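Local atomic coordinates of sortase (Actinomyces oris, PDB entry 5UTT), a protein that probably acts as a class E sortase, a transpeptidase that attaches surface proteins carrying a sorting signal to the bacterial cell envelope. Residues I47-G52 with A61-N66; V111-G116 with K168-M173. One frame throughout, in Å; residues are numbered along the deposited sequence.

Interaction 1: I47-G52 with A61-N66; sequences IMEGTG and AGHYTN
Two parallel strands of a short beta-alpha-beta unit in the sortase fold meet here, and a histidine-carboxylate pair, His63 with Glu49, lies on one face of their sheet. The backbones join first: Met48 N donates to Ala61 O at 2.8 Å, and Met48 O accepts from His63 N. Just past the strand end, Gly50 N still reaches His63 O (2.9 Å), through a more bent bond. Glu49 and His63 are a bridge pair; in both, CG stands anti to the backbone N (chi1 -179° and 179°), and the two side chains lie side by side, pointing the same way. A bend at chi2 then turns CD of Glu49 toward the ring. Glu49 OE1 lies in the imidazole plane and takes the N-H of His63 ND1 at 2.7 Å, nearly straight at 168°, on the syn side, with the donor somewhat out of the carboxylate plane. Glu49 OE2 has Thr65 CG2 3.3 Å away and accepts from a water that also donates to Thr65 O. His63 NE2 is bonded to Gln68 O, so both ring nitrogens are engaged and the ring's rotation is fixed. In the chain after Gly50, Thr51 CG2 sits over the centre of the Tyr64 ring in a CH-pi contact, 4.2 Å from the ring centroid. Gly62 has no side chain, and Gly50 O closes to 3.1 Å from Gly62 CA; that carbonyl oxygen is buried without a hydrogen-bonding partner. Strand 28-33 shares backbone hydrogen bonds with Ile47 on the other edge of strand 45-49, while strand 74-79 supplies Phe76, stacked on His63, and Ile78, packed on Ile47 and Ala61. Tyr64 OH is tied to Thr147 of strand 142-150, and Gly52 is the N-cap of helix 53-56.

Interaction 2: V111-G116 with K168-M173; sequences VFKVTG and KFAYWM
Val111 faces both Ala170 and Tyr171, a classic beta bulge in the antiparallel pairing of two long strands of the sortase beta fold. Val111 O accepts both N-H groups, from Ala170 N at 2.7 Å and from Tyr171 N at 3.2 Å, each in the carbonyl plane, while Val111 N returns a bond to Tyr171 O. Beyond the bulge, Lys113 and Lys168 form a hydrogen-bonded pair with both backbone bonds 2.8 Å long, N to O each way.

Between them is the non-hydrogen-bonded pair of Phe112 and Phe169. Phe112 CB starts 3.8 Å from Lys168 O. With chi1 at -56°, CG stands beside the backbone N, and from there the CD2 side of the ring passes over the partner strand: CD2 is 3.6 Å from Phe169 N, CE2 is 4.0 Å from Phe169 CB, and CZ at the tip just touches Phe169 CD1. The Phe169 ring presents its edge to the Phe112 face, an edge-to-face pair with planes at 75°; Ile144 of strand 142-150, next to strand 161-174 in the sheet, also touches Phe112.

The opposite sheet face carries Val111 and Tyr171. Val111 CB lies over the tyrosine ring, offset toward its rim, and its methyls diverge: CG1 leans to Tyr171 CE2, and CG2 comes within 3.5 Å of Tyr171 CE1.

How the interactions relate
Both interactions belong to the same mixed sheet, but they lie on opposite sides of the chain's centre, with their own centres about 20 Å apart and nearest atoms about 8 Å apart. Interaction 1 is mostly buried and joins strands close in sequence, a parallel pair linked by one short helix. Interaction 2 is partly buried and antiparallel, and brings together strands with about fifty residues between them. Their chemistry differs too: in interaction 1 a buried histidine-carboxylate hydrogen bond and a water supplement the backbone bonds, whereas interaction 2 relies on aromatic and aliphatic packing around its bulge, with lysines at its more exposed end, where Lys168 NZ is salt-bridged to Asp141.

Interaction 1: I47-G52 with A61-N66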
loop_
_atom_site.group_PDB
_atom_site.type_symbol
_atom_site.label_atom_id
_atom_site.label_comp_id
_atom_site.label_asym_id
_atom_site.label_seq_id
_atom_site.Cartn_x
_atom_site.Cartn_y
_atom_site.Cartn_z
ATOM N N ILE A 47 -7.606 2.409 -3.731
ATOM C CA ILE A 47 -6.399 2.460 -4.485
ATOM C C ILE A 47 -6.699 2.585 -5.967
ATOM O O ILE A 47 -7.394 1.730 -6.549
ATOM C CB ILE A 47 -5.541 1.186 -4.270
ATOM C CG1 ILE A 47 -5.284 0.947 -2.767
ATOM C CG2 ILE A 47 -4.221 1.364 -4.999
ATOM C CD1 ILE A 47 -4.716 -0.460 -2.459
ATOM N N MET A 48 -6.131 3.604 -6.587
ATOM C CA MET A 48 -6.348 3.863 -8.031
ATOM C C MET A 48 -5.054 3.906 -8.808
ATOM O O MET A 48 -4.005 4.223 -8.243
ATOM C CB MET A 48 -7.162 5.164 -8.239
ATOM C CG MET A 48 -8.553 5.069 -7.719
ATOM S SD MET A 48 -9.261 6.729 -7.681
ATOM C CE MET A 48 -10.672 6.452 -6.638
ATOM N N GLU A 49 -5.104 3.612 -10.103
ATOM C CA GLU A 49 -3.935 3.742 -10.956
ATOM C C GLU A 49 -3.510 5.199 -11.100
ATOM O O GLU A 49 -4.339 6.073 -11.370
ATOM C CB GLU A 49 -4.202 3.083 -12.311
ATOM C CG GLU A 49 -3.046 3.116 -13.295
ATOM C CD GLU A 49 -1.908 2.166 -12.949
ATOM O OE1 GLU A 49 -1.958 1.482 -11.890
ATOM O OE2 GLU A 49 -0.951 2.149 -13.728
ATOM N N GLY A 50 -2.230 5.483 -10.910
ATOM C CA GLY A 50 -1.710 6.853 -11.131
ATOM C C GLY A 50 -1.535 7.663 -9.881
ATOM O O GLY A 50 -2.181 7.393 -8.832
ATOM N N THR A 51 -0.641 8.645 -9.940
ATOM C CA THR A 51 -0.239 9.357 -8.720
ATOM C C THR A 51 -0.400 10.846 -8.841
ATOM O O THR A 51 0.126 11.568 -8.011
ATOM C CB THR A 51 1.207 9.116 -8.323
ATOM O OG1 THR A 51 2.095 9.505 -9.403
ATOM C CG2 THR A 51 1.390 7.633 -7.923
ATOM N N GLY A 52 -1.122 11.277 -9.849
ATOM C CA GLY A 52 -1.505 12.681 -9.934
ATOM C C GLY A 52 -2.403 13.124 -8.798
ATOM O O GLY A 52 -3.052 12.313 -8.119
ATOM N N ALA A 61 -5.290 6.204 -2.481
ATOM C CA ALA A 61 -3.921 5.890 -2.704
ATOM C C ALA A 61 -3.728 5.731 -4.201
ATOM O O ALA A 61 -4.618 5.246 -4.884
ATOM C CB ALA A 61 -3.583 4.616 -1.999
ATOM N N GLY A 62 -2.573 6.137 -4.687
ATOM C CA GLY A 62 -2.247 6.009 -6.113
ATOM C C GLY A 62 -1.096 5.060 -6.461
ATOM O O GLY A 62 -0.006 5.161 -5.911
ATOM N N HIS A 63 -1.321 4.179 -7.428
ATOM C CA HIS A 63 -0.274 3.261 -7.840
ATOM C C HIS A 63 0.698 3.934 -8.801
ATOM O O HIS A 63 0.311 4.433 -9.845
ATOM C CB HIS A 63 -0.889 2.052 -8.506
ATOM C CG HIS A 63 0.102 1.030 -9.004
ATOM N ND1 HIS A 63 0.010 0.516 -10.274
ATOM C CD2 HIS A 63 1.157 0.412 -8.421
ATOM C CE1 HIS A 63 0.975 -0.370 -10.463
ATOM N NE2 HIS A 63 1.669 -0.467 -9.345
ATOM N N TYR A 64 1.985 3.899 -8.437
ATOM C CA TYR A 64 3.056 4.303 -9.346
ATOM C C TYR A 64 2.989 3.449 -10.617
ATOM O O TYR A 64 3.092 2.207 -10.567
ATOM C CB TYR A 64 4.423 4.187 -8.660
ATOM C CG TYR A 64 4.723 5.198 -7.543
ATOM C CD1 TYR A 64 4.296 4.985 -6.231
ATOM C CD2 TYR A 64 5.449 6.337 -7.814
ATOM C CE1 TYR A 64 4.598 5.898 -5.222
ATOM C CE2 TYR A 64 5.748 7.268 -6.827
ATOM C CZ TYR A 64 5.313 7.047 -5.546
ATOM O OH TYR A 64 5.604 7.942 -4.531
ATOM N N THR A 65 2.822 4.075 -11.759
ATOM C CA THR A 65 2.385 3.343 -12.935
ATOM C C THR A 65 3.484 2.465 -13.493
ATOM O O THR A 65 3.191 1.504 -14.174
ATOM C CB THR A 65 1.801 4.298 -13.988
ATOM O OG1 THR A 65 2.821 5.224 -14.363
ATOM C CG2 THR A 65 0.565 5.038 -13.401
ATOM N N ASN A 66 4.742 2.760 -13.166
ATOM C CA ASN A 66 5.864 1.960 -13.689
ATOM C C ASN A 66 6.365 0.908 -12.716
ATOM O O ASN A 66 7.380 0.227 -12.978
ATOM C CB ASN A 66 6.998 2.884 -14.193
ATOM C CG ASN A 66 6.621 3.621 -15.488
ATOM O OD1 ASN A 66 5.776 3.169 -16.260
ATOM N ND2 ASN A 66 7.242 4.773 -15.719
HETATM O O HOH W 1 0.640 0.259 -13.817
#

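Interaction 2: V111-G116 with K168-M173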
loop_
_atom_site.group_PDB
_atom_site.type_symbol
_atom_site.label_atom_id
_atom_site.label_comp_id
_atom_site.label_asym_id
_atom_site.label_seq_id
_atom_site.Cartn_x
_atom_site.Cartn_y
_atom_site.Cartn_z
ATOM N N VAL A 111 -2.579 -10.017 1.781
ATOM C CA VAL A 111 -2.057 -9.616 3.078
ATOM C C VAL A 111 -0.517 -9.604 3.071
ATOM O O VAL A 111 0.171 -10.643 2.826
ATOM C CB VAL A 111 -2.587 -10.478 4.257
ATOM C CG1 VAL A 111 -1.925 -10.038 5.555
ATOM C CG2 VAL A 111 -4.110 -10.482 4.393
ATOM N N PHE A 112 0.007 -8.415 3.376
ATOM C CA PHE A 112 1.429 -8.115 3.468
ATOM C C PHE A 112 1.798 -7.828 4.921
ATOM O O PHE A 112 0.983 -7.311 5.720
ATOM C CB PHE A 112 1.811 -6.917 2.572
ATOM C CG PHE A 112 1.447 -7.075 1.141
ATOM C CD1 PHE A 112 0.132 -6.843 0.684
ATOM C CD2 PHE A 112 2.410 -7.370 0.197
ATOM C CE1 PHE A 112 -0.176 -6.970 -0.664
ATOM C CE2 PHE A 112 2.104 -7.524 -1.143
ATOM C CZ PHE A 112 0.805 -7.328 -1.592
ATOM N N LYS A 113 3.068 -8.116 5.280
ATOM C CA LYS A 113 3.563 -7.808 6.612
ATOM C C LYS A 113 4.768 -6.876 6.556
ATOM O O LYS A 113 5.697 -7.112 5.767
ATOM C CB LYS A 113 3.954 -9.106 7.323
ATOM C CG LYS A 113 2.773 -10.029 7.547
ATOM C CD LYS A 113 1.889 -9.556 8.672
ATOM C CE LYS A 113 1.231 -10.736 9.404
ATOM N NZ LYS A 113 2.164 -11.593 10.236
ATOM N N VAL A 114 4.700 -5.780 7.338
ATOM C CA VAL A 114 5.735 -4.755 7.330
ATOM C C VAL A 114 7.130 -5.343 7.668
ATOM O O VAL A 114 7.270 -6.117 8.618
ATOM C CB VAL A 114 5.403 -3.579 8.263
ATOM C CG1 VAL A 114 6.595 -2.660 8.421
ATOM C CG2 VAL A 114 4.228 -2.804 7.709
ATOM N N THR A 115 8.111 -5.005 6.825
ATOM C CA THR A 115 9.503 -5.446 6.990
ATOM C C THR A 115 10.339 -4.308 7.563
ATOM O O THR A 115 11.399 -4.525 8.167
ATOM C CB THR A 115 10.109 -5.942 5.663
ATOM O OG1 THR A 115 10.031 -4.898 4.677
ATOM C CG2 THR A 115 9.408 -7.193 5.209
ATOM N N GLY A 116 9.885 -3.072 7.383
ATOM C CA GLY A 116 10.664 -1.937 7.842
ATOM C C GLY A 116 10.132 -0.629 7.251
ATOM O O GLY A 116 9.251 -0.648 6.379
ATOM N N LYS A 168 6.241 -7.257 2.987
ATOM C CA LYS A 168 6.409 -8.474 2.186
ATOM C C LYS A 168 5.136 -9.337 2.208
ATOM O O LYS A 168 4.500 -9.493 3.247
ATOM C CB LYS A 168 7.604 -9.257 2.733
ATOM C CG LYS A 168 7.938 -10.499 1.922
ATOM C CD LYS A 168 9.284 -11.089 2.348
ATOM C CE LYS A 168 9.443 -12.475 1.773
ATOM N NZ LYS A 168 10.805 -13.045 1.959
ATOM N N PHE A 169 4.787 -9.910 1.068
ATOM C CA PHE A 169 3.590 -10.726 0.953
ATOM C C PHE A 169 3.585 -11.869 1.955
ATOM O O PHE A 169 4.626 -12.567 2.094
ATOM C CB PHE A 169 3.447 -11.221 -0.487
ATOM C CG PHE A 169 2.207 -12.039 -0.738
ATOM C CD1 PHE A 169 0.949 -11.450 -0.826
ATOM C CD2 PHE A 169 2.296 -13.395 -0.862
ATOM C CE1 PHE A 169 -0.189 -12.213 -1.033
ATOM C CE2 PHE A 169 1.182 -14.156 -1.073
ATOM C CZ PHE A 169 -0.065 -13.571 -1.146
ATOM N N ALA A 170 2.465 -12.074 2.656
ATOM C CA ALA A 170 2.339 -13.122 3.658
ATOM C C ALA A 170 1.391 -14.219 3.208
ATOM O O ALA A 170 1.791 -15.383 3.115
ATOM C CB ALA A 170 1.877 -12.549 4.996
ATOM N N TYR A 171 0.153 -13.863 2.907
ATOM C CA TYR A 171 -0.808 -14.838 2.389
ATOM C C TYR A 171 -1.903 -14.122 1.634
ATOM O O TYR A 171 -1.976 -12.883 1.660
ATOM C CB TYR A 171 -1.412 -15.648 3.540
ATOM C CG TYR A 171 -2.198 -14.842 4.537
ATOM C CD1 TYR A 171 -3.563 -14.613 4.338
ATOM C CD2 TYR A 171 -1.598 -14.311 5.664
ATOM C CE1 TYR A 171 -4.296 -13.892 5.247
ATOM C CE2 TYR A 171 -2.333 -13.580 6.583
ATOM C CZ TYR A 171 -3.683 -13.380 6.347
ATOM O OH TYR A 171 -4.432 -12.657 7.220
ATOM N N TRP A 172 -2.740 -14.902 0.967
ATOM C CA TRP A 172 -3.926 -14.345 0.320
ATOM C C TRP A 172 -5.154 -15.176 0.625
ATOM O O TRP A 172 -5.063 -16.280 1.118
ATOM C CB TRP A 172 -3.736 -14.222 -1.189
ATOM C CG TRP A 172 -3.521 -15.561 -1.954
ATOM C CD1 TRP A 172 -2.386 -16.329 -1.974
ATOM C CD2 TRP A 172 -4.469 -16.235 -2.796
ATOM N NE1 TRP A 172 -2.575 -17.431 -2.796
ATOM C CE2 TRP A 172 -3.848 -17.404 -3.289
ATOM C CE3 TRP A 172 -5.784 -15.964 -3.187
ATOM C CZ2 TRP A 172 -4.501 -18.274 -4.157
ATOM C CZ3 TRP A 172 -6.436 -16.835 -4.018
ATOM C CH2 TRP A 172 -5.786 -17.982 -4.510
ATOM N N MET A 173 -6.315 -14.609 0.358
ATOM C CA MET A 173 -7.568 -15.335 0.534
ATOM C C MET A 173 -8.502 -15.040 -0.611
ATOM O O MET A 173 -8.517 -13.908 -1.120
ATOM C CB MET A 173 -8.233 -14.965 1.850
ATOM C CG MET A 173 -7.383 -15.181 3.091
ATOM S SD MET A 173 -8.242 -14.760 4.632
ATOM C CE MET A 173 -9.483 -16.042 4.645
#